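Local structure of tetraacyldisaccharide 4'-kinase (Aquifex aeolicus, 4EHX) at residues A[54-65]-A[303-314]. The protein probably transfers the gamma-phosphate of ATP to the 4'-position of a tetraacyldisaccharide 1-phosphate, forming lipid IVA at the membrane interface. Numbering follows the deposited sequence.
Sequences FVMYLADLLKDK and EEKLKKLIYRIF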
ATOM      1  N   PHE A  54       6.230   0.068  -0.380  1.00 18.61           N
ATOM      2  CA  PHE A  54       6.916   1.057  -1.182  1.00 17.58           C
ATOM      3  C   PHE A  54       6.594   2.476  -0.728  1.00 19.26           C
ATOM      4  O   PHE A  54       7.462   3.345  -0.736  1.00 21.78           O
ATOM      5  CB  PHE A  54       6.629   0.903  -2.690  1.00 17.82           C
ATOM      6  CG  PHE A  54       7.487   1.789  -3.525  1.00 19.73           C
ATOM      7  CD1 PHE A  54       8.808   1.435  -3.810  1.00 23.17           C
ATOM      8  CD2 PHE A  54       7.008   3.003  -3.983  1.00 16.43           C
ATOM      9  CE1 PHE A  54       9.631   2.274  -4.551  1.00 22.73           C
ATOM     10  CE2 PHE A  54       7.825   3.848  -4.708  1.00 19.09           C
ATOM     11  CZ  PHE A  54       9.135   3.482  -5.002  1.00 25.94           C
ATOM     12  N   VAL A  55       5.343   2.728  -0.351  1.00 25.04           N
ATOM     13  CA  VAL A  55       4.992   4.054   0.163  1.00 21.02           C
ATOM     14  C   VAL A  55       5.837   4.403   1.393  1.00 21.80           C
ATOM     15  O   VAL A  55       6.370   5.512   1.499  1.00 22.21           O
ATOM     16  CB  VAL A  55       3.468   4.175   0.476  1.00 21.11           C
ATOM     17  CG1 VAL A  55       3.182   5.481   1.171  1.00 24.82           C
ATOM     18  CG2 VAL A  55       2.666   4.070  -0.827  1.00 22.95           C
ATOM     19  N   MET A  56       5.972   3.455   2.317  1.00 18.50           N
ATOM     20  CA  MET A  56       6.794   3.673   3.516  1.00 19.28           C
ATOM     21  C   MET A  56       8.232   3.983   3.125  1.00 24.52           C
ATOM     22  O   MET A  56       8.867   4.890   3.663  1.00 23.06           O
ATOM     23  CB  MET A  56       6.782   2.429   4.401  1.00 24.45           C
ATOM     24  CG  MET A  56       5.422   2.116   5.021  1.00 32.47           C
ATOM     25  SD  MET A  56       5.394   0.431   5.695  1.00 32.06           S
ATOM     26  CE  MET A  56       6.586   0.615   7.021  1.00 33.05           C
ATOM     27  N   TYR A  57       8.746   3.196   2.189  1.00 20.57           N
ATOM     28  CA  TYR A  57      10.102   3.359   1.691  1.00 21.03           C
ATOM     29  C   TYR A  57      10.310   4.736   1.057  1.00 21.51           C
ATOM     30  O   TYR A  57      11.293   5.430   1.336  1.00 19.96           O
ATOM     31  CB  TYR A  57      10.407   2.246   0.687  1.00 22.55           C
ATOM     32  CG  TYR A  57      11.647   2.503  -0.123  1.00 24.89           C
ATOM     33  CD1 TYR A  57      12.910   2.189   0.380  1.00 23.44           C
ATOM     34  CD2 TYR A  57      11.560   3.054  -1.398  1.00 23.00           C
ATOM     35  CE1 TYR A  57      14.056   2.433  -0.371  1.00 30.08           C
ATOM     36  CE2 TYR A  57      12.690   3.294  -2.153  1.00 25.23           C
ATOM     37  CZ  TYR A  57      13.934   2.989  -1.636  1.00 30.21           C
ATOM     38  OH  TYR A  57      15.046   3.245  -2.398  1.00 27.03           O
ATOM     39  N   LEU A  58       9.367   5.131   0.210  1.00 18.23           N
ATOM     40  CA  LEU A  58       9.418   6.426  -0.458  1.00 18.28           C
ATOM     41  C   LEU A  58       9.319   7.581   0.538  1.00 18.33           C
ATOM     42  O   LEU A  58      10.051   8.569   0.439  1.00 18.28           O
ATOM     43  CB  LEU A  58       8.270   6.509  -1.486  1.00 17.10           C
ATOM     44  CG  LEU A  58       8.069   7.828  -2.222  1.00 21.17           C
ATOM     45  CD1 LEU A  58       9.323   8.156  -3.035  1.00 20.04           C
ATOM     46  CD2 LEU A  58       6.826   7.718  -3.135  1.00 21.22           C
ATOM     47  N   ALA A  59       8.426   7.460   1.515  1.00 19.58           N
ATOM     48  CA  ALA A  59       8.283   8.528   2.499  1.00 26.16           C
ATOM     49  C   ALA A  59       9.596   8.707   3.263  1.00 28.26           C
ATOM     50  O   ALA A  59       9.992   9.833   3.586  1.00 25.76           O
ATOM     51  CB  ALA A  59       7.113   8.240   3.460  1.00 27.88           C
ATOM     52  N   ASP A  60      10.291   7.601   3.518  1.00 24.98           N
ATOM     53  CA  ASP A  60      11.593   7.659   4.171  1.00 25.82           C
ATOM     54  C   ASP A  60      12.657   8.359   3.316  1.00 29.35           C
ATOM     55  O   ASP A  60      13.522   9.062   3.842  1.00 26.65           O
ATOM     56  CB  ASP A  60      12.086   6.258   4.570  1.00 24.64           C
ATOM     57  CG  ASP A  60      13.444   6.300   5.250  1.00 41.76           C
ATOM     58  OD1 ASP A  60      13.470   6.644   6.446  1.00 40.12           O
ATOM     59  OD2 ASP A  60      14.481   6.016   4.599  1.00 40.26           O
ATOM     60  N   LEU A  61      12.597   8.175   2.002  1.00 23.40           N
ATOM     61  CA  LEU A  61      13.530   8.871   1.121  1.00 21.87           C
ATOM     62  C   LEU A  61      13.311  10.379   1.241  1.00 28.23           C
ATOM     63  O   LEU A  61      14.249  11.170   1.099  1.00 29.93           O
ATOM     64  CB  LEU A  61      13.360   8.432  -0.341  1.00 22.47           C
ATOM     65  CG  LEU A  61      13.777   7.012  -0.723  1.00 24.99           C
ATOM     66  CD1 LEU A  61      13.598   6.792  -2.220  1.00 25.32           C
ATOM     67  CD2 LEU A  61      15.229   6.740  -0.297  1.00 27.32           C
ATOM     68  N   LEU A  62      12.071  10.764   1.521  1.00 23.51           N
ATOM     69  CA  LEU A  62      11.678  12.174   1.648  1.00 21.18           C
ATOM     70  C   LEU A  62      11.610  12.658   3.095  1.00 24.37           C
ATOM     71  O   LEU A  62      10.850  13.576   3.416  1.00 24.28           O
ATOM     72  CB  LEU A  62      10.301  12.365   0.995  1.00 20.58           C
ATOM     73  CG  LEU A  62      10.255  12.170  -0.520  1.00 23.04           C
ATOM     74  CD1 LEU A  62       8.841  11.843  -1.014  1.00 20.43           C
ATOM     75  CD2 LEU A  62      10.811  13.424  -1.221  1.00 26.62           C
ATOM     76  N   LYS A  63      12.403  12.051   3.973  1.00 26.19           N
ATOM     77  CA  LYS A  63      12.332  12.381   5.400  1.00 26.97           C
ATOM     78  C   LYS A  63      12.692  13.837   5.715  1.00 32.53           C
ATOM     79  O   LYS A  63      12.375  14.351   6.790  1.00 30.34           O
ATOM     80  CB  LYS A  63      13.221  11.440   6.209  1.00 30.55           C
ATOM     81  CG  LYS A  63      14.693  11.559   5.895  1.00 35.41           C
ATOM     82  CD  LYS A  63      15.498  10.594   6.775  1.00 44.51           C
ATOM     83  CE  LYS A  63      16.981  10.719   6.452  1.00 65.87           C
ATOM     84  NZ  LYS A  63      17.852   9.817   7.260  1.00 83.81           N
ATOM     85  N   ASP A  64      13.355  14.496   4.778  1.00 31.40           N
ATOM     86  CA  ASP A  64      13.740  15.891   4.958  1.00 35.74           C
ATOM     87  C   ASP A  64      12.635  16.864   4.526  1.00 34.03           C
ATOM     88  O   ASP A  64      12.795  18.074   4.648  1.00 34.11           O
ATOM     89  CB  ASP A  64      15.040  16.178   4.198  1.00 39.21           C
ATOM     90  CG  ASP A  64      16.213  15.338   4.709  1.00 59.58           C
ATOM     91  OD1 ASP A  64      16.390  15.238   5.946  1.00 53.51           O
ATOM     92  OD2 ASP A  64      16.953  14.768   3.875  1.00 71.07           O
ATOM     93  N   LYS A  65      11.524  16.331   4.016  1.00 24.96           N
ATOM     94  CA  LYS A  65      10.408  17.151   3.542  1.00 27.04           C
ATOM     95  C   LYS A  65       9.155  16.925   4.387  1.00 25.44           C
ATOM     96  O   LYS A  65       9.002  15.878   5.027  1.00 24.51           O
ATOM     97  CB  LYS A  65      10.056  16.801   2.087  1.00 29.06           C
ATOM     98  CG  LYS A  65      11.149  17.090   1.070  1.00 33.12           C
ATOM     99  CD  LYS A  65      11.403  18.589   0.945  1.00 33.61           C
ATOM    100  CE  LYS A  65      12.286  18.911  -0.251  1.00 37.82           C
ATOM    101  NZ  LYS A  65      12.470  20.389  -0.374  1.00 41.67           N
ATOM    102  N   GLU A 303      18.959   2.616  -6.100  1.00 27.62           N
ATOM    103  CA  GLU A 303      18.247   3.579  -5.271  1.00 29.00           C
ATOM    104  C   GLU A 303      18.642   5.046  -5.549  1.00 28.88           C
ATOM    105  O   GLU A 303      17.788   5.947  -5.576  1.00 27.66           O
ATOM    106  CB  GLU A 303      18.482   3.193  -3.810  1.00 32.30           C
ATOM    107  CG  GLU A 303      18.289   4.261  -2.797  1.00 33.36           C
ATOM    108  CD  GLU A 303      18.364   3.667  -1.413  1.00 29.92           C
ATOM    109  OE1 GLU A 303      17.356   3.075  -0.977  1.00 28.22           O
ATOM    110  OE2 GLU A 303      19.438   3.756  -0.788  1.00 30.82           O
ATOM    111  N   GLU A 304      19.924   5.289  -5.776  1.00 27.51           N
ATOM    112  CA  GLU A 304      20.369   6.651  -6.044  1.00 30.59           C
ATOM    113  C   GLU A 304      19.777   7.237  -7.330  1.00 30.37           C
ATOM    114  O   GLU A 304      19.593   8.448  -7.422  1.00 27.90           O
ATOM    115  CB  GLU A 304      21.896   6.759  -6.030  1.00 31.50           C
ATOM    116  CG  GLU A 304      22.462   6.700  -4.615  1.00 42.44           C
ATOM    117  CD  GLU A 304      23.905   6.248  -4.578  1.00 52.88           C
ATOM    118  OE1 GLU A 304      24.143   5.027  -4.376  1.00 40.55           O
ATOM    119  OE2 GLU A 304      24.792   7.117  -4.755  1.00 41.37           O
ATOM    120  N   LYS A 305      19.486   6.389  -8.316  1.00 28.82           N
ATOM    121  CA  LYS A 305      18.822   6.864  -9.528  1.00 28.38           C
ATOM    122  C   LYS A 305      17.379   7.274  -9.236  1.00 26.01           C
ATOM    123  O   LYS A 305      16.873   8.239  -9.808  1.00 27.51           O
ATOM    124  CB  LYS A 305      18.844   5.816 -10.640  1.00 32.45           C
ATOM    125  CG  LYS A 305      20.245   5.363 -11.046  1.00 42.26           C
ATOM    126  CD  LYS A 305      21.085   6.523 -11.535  1.00 59.12           C
ATOM    127  CE  LYS A 305      20.483   7.158 -12.781  1.00 63.06           C
ATOM    128  NZ  LYS A 305      21.140   8.454 -13.091  1.00 70.71           N
ATOM    129  N   LEU A 306      16.708   6.536  -8.362  1.00 25.13           N
ATOM    130  CA  LEU A 306      15.357   6.928  -7.976  1.00 26.50           C
ATOM    131  C   LEU A 306      15.387   8.242  -7.196  1.00 28.36           C
ATOM    132  O   LEU A 306      14.551   9.127  -7.425  1.00 26.57           O
ATOM    133  CB  LEU A 306      14.663   5.819  -7.187  1.00 20.75           C
ATOM    134  CG  LEU A 306      13.285   6.189  -6.634  1.00 26.10           C
ATOM    135  CD1 LEU A 306      12.324   6.526  -7.796  1.00 25.70           C
ATOM    136  CD2 LEU A 306      12.728   5.063  -5.782  1.00 26.54           C
ATOM    137  N   LYS A 307      16.377   8.389  -6.312  1.00 25.72           N
ATOM    138  CA  LYS A 307      16.520   9.612  -5.523  1.00 24.84           C
ATOM    139  C   LYS A 307      16.698  10.803  -6.451  1.00 26.61           C
ATOM    140  O   LYS A 307      16.163  11.883  -6.202  1.00 26.48           O
ATOM    141  CB  LYS A 307      17.726   9.530  -4.565  1.00 25.09           C
ATOM    142  CG  LYS A 307      17.517   8.573  -3.372  1.00 30.34           C
ATOM    143  CD  LYS A 307      18.758   8.572  -2.473  1.00 35.06           C
ATOM    144  CE  LYS A 307      18.552   7.777  -1.182  1.00 39.47           C
ATOM    145  NZ  LYS A 307      19.826   7.721  -0.393  1.00 38.21           N
ATOM    146  N   LYS A 308      17.465  10.613  -7.518  1.00 26.74           N
ATOM    147  CA  LYS A 308      17.671  11.688  -8.487  1.00 29.93           C
ATOM    148  C   LYS A 308      16.378  12.081  -9.190  1.00 29.16           C
ATOM    149  O   LYS A 308      16.129  13.270  -9.392  1.00 26.20           O
ATOM    150  CB  LYS A 308      18.742  11.310  -9.512  1.00 32.72           C
ATOM    151  CG  LYS A 308      19.012  12.384 -10.562  1.00 34.63           C
ATOM    152  CD  LYS A 308      20.288  12.081 -11.334  1.00 37.86           C
ATOM    153  CE  LYS A 308      20.563  13.144 -12.390  1.00 42.11           C
ATOM    154  NZ  LYS A 308      21.787  12.827 -13.182  1.00 46.45           N
ATOM    155  N   LEU A 309      15.557  11.099  -9.566  1.00 25.79           N
ATOM    156  CA  LEU A 309      14.280  11.409 -10.212  1.00 29.09           C
ATOM    157  C   LEU A 309      13.408  12.208  -9.262  1.00 28.32           C
ATOM    158  O   LEU A 309      12.718  13.134  -9.669  1.00 28.31           O
ATOM    159  CB  LEU A 309      13.510  10.149 -10.622  1.00 28.12           C
ATOM    160  CG  LEU A 309      13.965   9.347 -11.841  1.00 42.82           C
ATOM    161  CD1 LEU A 309      13.123   8.079 -11.952  1.00 34.77           C
ATOM    162  CD2 LEU A 309      13.876  10.174 -13.120  1.00 43.24           C
ATOM    163  N   ILE A 310      13.440  11.835  -7.989  1.00 23.38           N
ATOM    164  CA  ILE A 310      12.594  12.490  -7.001  1.00 25.37           C
ATOM    165  C   ILE A 310      13.035  13.929  -6.783  1.00 24.10           C
ATOM    166  O   ILE A 310      12.222  14.851  -6.819  1.00 28.15           O
ATOM    167  CB  ILE A 310      12.590  11.709  -5.693  1.00 26.57           C
ATOM    168  CG1 ILE A 310      11.906  10.355  -5.912  1.00 20.74           C
ATOM    169  CG2 ILE A 310      11.895  12.492  -4.571  1.00 26.08           C
ATOM    170  CD1 ILE A 310      12.101   9.393  -4.763  1.00 24.42           C
ATOM    171  N   TYR A 311      14.332  14.105  -6.574  1.00 25.80           N
ATOM    172  CA  TYR A 311      14.940  15.419  -6.404  1.00 26.17           C
ATOM    173  C   TYR A 311      14.539  16.397  -7.514  1.00 29.59           C
ATOM    174  O   TYR A 311      14.201  17.557  -7.243  1.00 26.08           O
ATOM    175  CB  TYR A 311      16.457  15.233  -6.324  1.00 35.33           C
ATOM    176  CG  TYR A 311      17.312  16.460  -6.521  1.00 49.33           C
ATOM    177  CD1 TYR A 311      17.494  17.379  -5.495  1.00 62.16           C
ATOM    178  CD2 TYR A 311      17.989  16.669  -7.716  1.00 52.42           C
ATOM    179  CE1 TYR A 311      18.298  18.492  -5.667  1.00 67.19           C
ATOM    180  CE2 TYR A 311      18.798  17.774  -7.897  1.00 53.19           C
ATOM    181  CZ  TYR A 311      18.948  18.681  -6.870  1.00 65.73           C
ATOM    182  OH  TYR A 311      19.753  19.781  -7.051  1.00 80.22           O
ATOM    183  N   ARG A 312      14.557  15.932  -8.761  1.00 24.58           N
ATOM    184  CA  ARG A 312      14.290  16.826  -9.892  1.00 26.92           C
ATOM    185  C   ARG A 312      12.859  17.369  -9.982  1.00 27.94           C
ATOM    186  O   ARG A 312      12.632  18.381 -10.650  1.00 25.76           O
ATOM    187  CB  ARG A 312      14.694  16.175 -11.218  1.00 29.28           C
ATOM    188  CG  ARG A 312      16.201  15.921 -11.365  1.00 28.88           C
ATOM    189  CD  ARG A 312      16.988  17.228 -11.426  1.00 35.49           C
ATOM    190  NE  ARG A 312      18.430  16.980 -11.525  1.00 39.05           N
ATOM    191  CZ  ARG A 312      19.084  16.863 -12.678  1.00 45.55           C
ATOM    192  NH1 ARG A 312      18.427  16.979 -13.828  1.00 36.62           N
ATOM    193  NH2 ARG A 312      20.395  16.635 -12.684  1.00 42.35           N
ATOM    194  N   ILE A 313      11.900  16.733  -9.310  1.00 33.10           N
ATOM    195  CA  ILE A 313      10.517  17.232  -9.344  1.00 28.57           C
ATOM    196  C   ILE A 313      10.292  18.443  -8.430  1.00 27.31           C
ATOM    197  O   ILE A 313       9.238  19.068  -8.472  1.00 28.08           O
ATOM    198  CB  ILE A 313       9.463  16.141  -8.993  1.00 33.75           C
ATOM    199  CG1 ILE A 313       9.376  15.949  -7.477  1.00 31.89           C
ATOM    200  CG2 ILE A 313       9.741  14.852  -9.751  1.00 39.47           C
ATOM    201  CD1 ILE A 313       8.507  14.785  -7.041  1.00 40.12           C
ATOM    202  N   PHE A 314      11.283  18.778  -7.606  1.00 27.23           N
ATOM    203  CA  PHE A 314      11.189  19.973  -6.758  1.00 29.41           C
ATOM    204  C   PHE A 314      11.648  21.279  -7.421  1.00 43.82           C
ATOM    205  O   PHE A 314      11.838  22.300  -6.752  1.00 42.16           O
ATOM    206  CB  PHE A 314      11.936  19.757  -5.447  1.00 27.06           C
ATOM    207  CG  PHE A 314      11.238  18.797  -4.529  1.00 24.06           C
ATOM    208  CD1 PHE A 314      10.280  19.252  -3.634  1.00 25.31           C
ATOM    209  CD2 PHE A 314      11.504  17.438  -4.595  1.00 27.55           C
ATOM    210  CE1 PHE A 314       9.611  18.352  -2.791  1.00 22.49           C
ATOM    211  CE2 PHE A 314      10.840  16.535  -3.768  1.00 28.73           C
ATOM    212  CZ  PHE A 314       9.899  16.993  -2.862  1.00 27.96           C
TER
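L61 enters the 303-312 helix as a knob, its side chain set among E303, L306, K307 and I310 and roughly perpendicular to the last three. Its two methyls divide the work: CD2 lies 3.6 Å from CE of the extended K307 chain, whereas CD1 faces the branches of L306 and I310. The helix axes, 11.6 Å apart at closest approach, cross at -68°; a Y57-E303 hydrogen bond lies at one end of the contact and the K65-F314 pair at the other. In the first, the Y57 hydroxyl donates to E303 OE1 (OH to OE1, 2.7 Å). The acceptor uses its anti lone pair, and ring and carboxylate planes lie 22° apart, so the carboxylate meets the phenol nearly coplanar at its edge. With CG anti to the backbone N (chi1 166°), the Y57 ring reaches across while CG of L61 covers one of its faces. A phenylalanine here would probably keep much of the ring packing but leave E303 OE1 without its hydroxyl donor. L306 CD2 meets the edges of both F54 and Y57, lying 4.0 Å from F54 CZ. Deeper in, the methyls L58 CD1 and I310 CD1 are tightly packed at 3.5 Å, and the other branch of I310, CG2, receives L62 CD2 at 3.6 Å. At the far end the F314 ring takes L62 CD2 at its edge and K65 over a face: CE stands 4.0 Å from the ring centroid as a CH-pi contact, with NZ in an off-centre cation-pi position. The bend at K65 chi2 helps lay the chain over the ring. The contact thus joins the C-terminal helix to helix 51-61, whose first turn carries K51 and T52, the end of the predicted ATP-binding P-loop; L58 rests on strands 38-43 and 134-138, while Y57 and L306 both touch L300 of strand 291-300.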